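Side-chain contacts in flavocytochrome C3 fumarate reductase (Shewanella frigidimarina, PDB 1QO8), which catalyses the essentially one-way reduction of fumarate to succinate, using one FAD and four covalently bound c-type hemes in each subunit: residues G157-S160 against M161-A164; F475-A478 against D479-L482. All coordinates share one frame; numbering follows the deposited sequence.

Contact 1: G157-S160 against M161-A164; sequences GGNS and MISA. With FAD (flavin-adenine dinucleotide), chain G.
Ser160 O is gripped by two donors of Ser163. The hydroxyl OG of Ser163 reaches it at 2.7 Å, lying in the plane of the carbonyl, while Ser163 N approaches at 3.2 Å from above that plane. Because chi1 of 77° sets the Ser163 OG between its own backbone N and carbonyl carbon, hydroxyl and amide turn toward the same acceptor, and CB is left to rest 3.4 Å from FAD N5. With alanine in place of Ser163, Ser160 O would probably keep the amide bond but lose its hydroxyl donor, and the bend before the flavin would be less firmly held. One residue earlier, Ile162 N binds Asn159 O with an N-H...O angle of 153°, and CG1 of Ile162 lies against the same oxygen. CD1 of Ile162 meets the OD1 side of the Asn159 amide and the flavin methyl C7M. That Asn159 amide is fixed by Asn333, whose backbone N binds OD1.

The turn's amides hold one phosphate of FAD. Asn159 N gives FAD O2A a nearly straight bond (171°), and Ser160 N binds FAD O1A. The Ser160 hydroxyl donates to FAD O1A at 2.6 Å and accepts from FAD O4' at 2.7 Å and from Ser131 N, so a small side chain with a single oxygen suits the place. Glycines suit the approach: a CB on Gly158 would collide with the FAD ribose oxygen O5B, and one on Gly157 with SD of Met161, whose bent chain lies against Gly157 CA. This is a 3-10 turn following strand 147-150 in the FAD-binding domain, with backbone amides on one phosphate of FAD and its far end beside the isoalloxazine ring.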
# COMPACT_ATOMS: atom_id res chain seq x y z
N GLY A 157 -12.28 -24.67 -0.60
CA GLY A 157 -12.21 -24.30 -2.02
C GLY A 157 -12.04 -22.82 -2.38
O GLY A 157 -11.46 -22.58 -3.46
N GLY A 158 -12.56 -21.84 -1.60
CA GLY A 158 -12.24 -20.45 -1.81
C GLY A 158 -12.66 -19.98 -3.26
O GLY A 158 -13.77 -20.28 -3.75
N ASN A 159 -11.84 -19.09 -3.84
CA ASN A 159 -12.09 -18.63 -5.21
C ASN A 159 -11.73 -19.74 -6.20
O ASN A 159 -12.30 -19.75 -7.31
CB ASN A 159 -11.29 -17.35 -5.57
CG ASN A 159 -11.97 -16.11 -5.02
OD1 ASN A 159 -13.18 -16.02 -4.96
ND2 ASN A 159 -11.21 -15.07 -4.58
N SER A 160 -10.72 -20.55 -5.88
CA SER A 160 -10.22 -21.56 -6.75
C SER A 160 -11.34 -22.47 -7.28
O SER A 160 -11.32 -22.69 -8.50
CB SER A 160 -9.20 -22.55 -6.11
OG SER A 160 -8.06 -21.81 -5.68
N MET A 161 -12.38 -22.75 -6.51
CA MET A 161 -13.37 -23.72 -6.88
C MET A 161 -14.39 -23.13 -7.82
O MET A 161 -15.29 -23.82 -8.28
CB MET A 161 -14.09 -24.22 -5.57
CG MET A 161 -15.04 -23.24 -4.96
SD MET A 161 -15.59 -23.47 -3.27
CE MET A 161 -16.61 -24.99 -3.50
N ILE A 162 -14.42 -21.78 -7.96
CA ILE A 162 -15.39 -21.19 -8.88
C ILE A 162 -14.71 -20.71 -10.14
O ILE A 162 -15.31 -19.96 -10.86
CB ILE A 162 -16.20 -20.04 -8.28
CG1 ILE A 162 -15.20 -18.98 -7.76
CG2 ILE A 162 -17.18 -20.61 -7.24
CD1 ILE A 162 -15.99 -17.79 -7.22
N SER A 163 -13.45 -21.04 -10.25
CA SER A 163 -12.60 -20.75 -11.40
C SER A 163 -13.08 -21.61 -12.59
O SER A 163 -13.48 -22.74 -12.58
CB SER A 163 -11.12 -20.90 -11.14
OG SER A 163 -10.67 -22.22 -11.12
N ALA A 164 -13.08 -20.93 -13.70
CA ALA A 164 -13.53 -20.92 -15.01
C ALA A 164 -12.70 -21.33 -16.22
O ALA A 164 -13.03 -21.94 -17.23
CB ALA A 164 -13.47 -19.27 -15.10
PA FAD G . -8.40 -19.26 -2.68
O1A FAD G . -8.83 -20.34 -3.64
O2A FAD G . -9.18 -18.18 -2.46
O5B FAD G . -8.60 -19.99 -1.30
C5B FAD G . -8.12 -19.42 -0.01
C4B FAD G . -8.72 -20.33 1.18
O4B FAD G . -8.18 -19.66 2.42
C3B FAD G . -10.26 -20.14 1.32
O3B FAD G . -11.08 -21.22 1.19
C2B FAD G . -10.44 -19.14 2.51
O2B FAD G . -11.65 -19.31 3.29
C1B FAD G . -9.31 -19.58 3.37
N9A FAD G . -8.86 -18.55 4.31
C8A FAD G . -8.78 -17.19 4.12
N7A FAD G . -8.44 -16.56 5.21
C5A FAD G . -8.29 -17.54 6.18
C6A FAD G . -8.01 -17.48 7.62
N6A FAD G . -7.79 -16.38 8.28
N1A FAD G . -7.92 -18.70 8.21
C2A FAD G . -8.23 -19.88 7.59
N3A FAD G . -8.52 -20.02 6.27
C4A FAD G . -8.55 -18.81 5.65
N1 FAD G . -7.43 -17.64 -12.50
C2 FAD G . -6.92 -18.40 -13.43
O2 FAD G . -5.77 -18.58 -13.69
N3 FAD G . -7.73 -19.18 -14.32
C4 FAD G . -9.10 -19.08 -14.11
O4 FAD G . -9.85 -19.67 -14.85
C4X FAD G . -9.65 -18.17 -13.11
N5 FAD G . -10.97 -18.04 -12.96
C5X FAD G . -11.49 -17.27 -11.98
C6 FAD G . -12.89 -17.18 -11.88
C7 FAD G . -13.45 -16.41 -10.89
C7M FAD G . -14.93 -16.27 -10.71
C8 FAD G . -12.57 -15.74 -9.96
C8M FAD G . -13.17 -14.96 -8.84
C9 FAD G . -11.21 -15.85 -10.04
C9A FAD G . -10.62 -16.60 -11.04
N10 FAD G . -9.24 -16.75 -11.24
C10 FAD G . -8.73 -17.50 -12.23
C1' FAD G . -8.29 -16.42 -10.13
C2' FAD G . -7.85 -17.74 -9.40
O2' FAD G . -9.11 -18.48 -9.36
C3' FAD G . -7.60 -17.33 -7.93
O3' FAD G . -6.56 -16.34 -7.85
C4' FAD G . -6.82 -18.52 -7.27
O4' FAD G . -7.80 -19.60 -7.25
C5' FAD G . -6.57 -18.09 -5.78
O5' FAD G . -6.19 -19.43 -5.09
P FAD G . -5.71 -19.50 -3.62
O1P FAD G . -5.41 -20.96 -3.39
O2P FAD G . -4.71 -18.53 -3.56
O3P FAD G . -6.83 -18.94 -2.88

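Contact 2: F475-A478 against D479-L482; sequences FGRA and DMPL
Arg477 lies alongside the chain that follows it, touching Asp479, Met480 and Pro481. Its CB is 4.1 Å from CG of Met480. With CG anti to the backbone N (chi1 -177°) and the chain extended as far as NE, the methylenes run past Met480: CG lies 3.5 Å from Asp479 O, and CD packs on Met480 CG at 3.6 Å, the two side chains crossing obliquely. NE then donates to Asp479 O at 2.8 Å, a bent bond (146°) whose acceptor lies near the guanidinium edge but tilted from its plane. Beyond it, NH2 passes 4.2 Å from Pro481 CD and binds a water in the guanidinium plane; that water also lies within hydrogen-bonding distance of Asp479 O. NH1 turns to Ala380 O. Arginine suits the place because its long aliphatic part can pack on methionine while its several N-H groups serve separate carbonyls. Its backbone N is held in turn by Asp472 OD2. The loop joins helix 453-469 to strand 489-505, and both Arg477 and Met480 pack back on Tyr463 of that helix, while Leu482 leans on helix 418-423.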
# COMPACT_ATOMS: atom_id res chain seq x y z
N PHE A 475 -22.72 7.27 -30.16
CA PHE A 475 -21.49 6.83 -29.56
C PHE A 475 -20.48 6.19 -30.46
O PHE A 475 -19.40 5.82 -29.92
CB PHE A 475 -21.73 5.87 -28.31
CG PHE A 475 -22.48 6.61 -27.23
CD1 PHE A 475 -21.80 7.55 -26.46
CD2 PHE A 475 -23.82 6.48 -27.08
CE1 PHE A 475 -22.47 8.29 -25.49
CE2 PHE A 475 -24.51 7.18 -26.11
CZ PHE A 475 -23.84 8.15 -25.33
N GLY A 476 -20.71 6.05 -31.78
CA GLY A 476 -19.58 5.57 -32.59
C GLY A 476 -19.46 4.07 -32.59
O GLY A 476 -18.42 3.58 -33.07
N ARG A 477 -20.40 3.28 -32.01
CA ARG A 477 -20.11 1.80 -32.10
C ARG A 477 -19.90 1.44 -33.57
O ARG A 477 -20.86 1.72 -34.29
CB ARG A 477 -21.40 1.14 -31.60
CG ARG A 477 -21.25 -0.39 -31.55
CD ARG A 477 -22.59 -0.91 -30.94
NE ARG A 477 -22.40 -2.38 -30.95
CZ ARG A 477 -22.94 -3.25 -30.09
NH1 ARG A 477 -23.79 -2.82 -29.14
NH2 ARG A 477 -22.59 -4.53 -30.26
N ALA A 478 -18.87 0.81 -34.05
CA ALA A 478 -18.64 0.50 -35.44
C ALA A 478 -19.44 -0.67 -36.02
O ALA A 478 -19.61 -0.83 -37.26
CB ALA A 478 -17.13 0.13 -35.61
N ASP A 479 -19.88 -1.57 -35.12
CA ASP A 479 -20.49 -2.81 -35.61
C ASP A 479 -21.72 -3.06 -34.77
O ASP A 479 -21.68 -3.28 -33.53
CB ASP A 479 -19.46 -3.95 -35.63
CG ASP A 479 -20.22 -5.29 -35.64
OD1 ASP A 479 -21.22 -5.49 -36.40
OD2 ASP A 479 -19.84 -6.20 -34.86
N MET A 480 -22.89 -2.98 -35.42
CA MET A 480 -24.19 -3.16 -34.85
C MET A 480 -25.01 -4.30 -35.47
O MET A 480 -25.82 -4.19 -36.37
CB MET A 480 -24.96 -1.84 -34.76
CG MET A 480 -24.03 -0.68 -34.22
SD MET A 480 -25.05 0.80 -34.36
CE MET A 480 -24.17 1.40 -35.86
N PRO A 481 -24.90 -5.52 -34.85
CA PRO A 481 -25.28 -6.70 -35.62
C PRO A 481 -26.71 -6.97 -35.35
O PRO A 481 -27.24 -7.78 -36.11
CB PRO A 481 -24.36 -7.84 -35.34
CG PRO A 481 -23.43 -7.29 -34.29
CD PRO A 481 -23.60 -5.81 -34.11
N LEU A 482 -27.44 -6.34 -34.48
CA LEU A 482 -28.79 -6.86 -34.24
C LEU A 482 -29.44 -5.64 -33.67
O LEU A 482 -28.82 -4.95 -32.86
CB LEU A 482 -28.75 -7.92 -33.04
CG LEU A 482 -28.18 -9.30 -33.30
CD1 LEU A 482 -28.25 -10.32 -32.08
CD2 LEU A 482 -28.92 -9.99 -34.45
O HOH W 1 -21.01 -5.90 -31.95

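In the fold
Each contact is local, within one continuous stretch of the FAD-binding domain, yet they occupy very different places. Contact 1 is buried near the middle of the chain, about 4 Å from its centre to that of the chain, between the flavin and a heme; contact 2 is at the surface, its centre about 34 Å out, and the two do not touch, their nearest atoms being about 23 Å apart. They share no helix or strand. In the core, backbone amides and a serine hydroxyl meet a cofactor, and a glycine makes room for it. At the periphery, a long charged side chain runs extended along its own loop, a water joins in, and the packing is against a neighbouring helix.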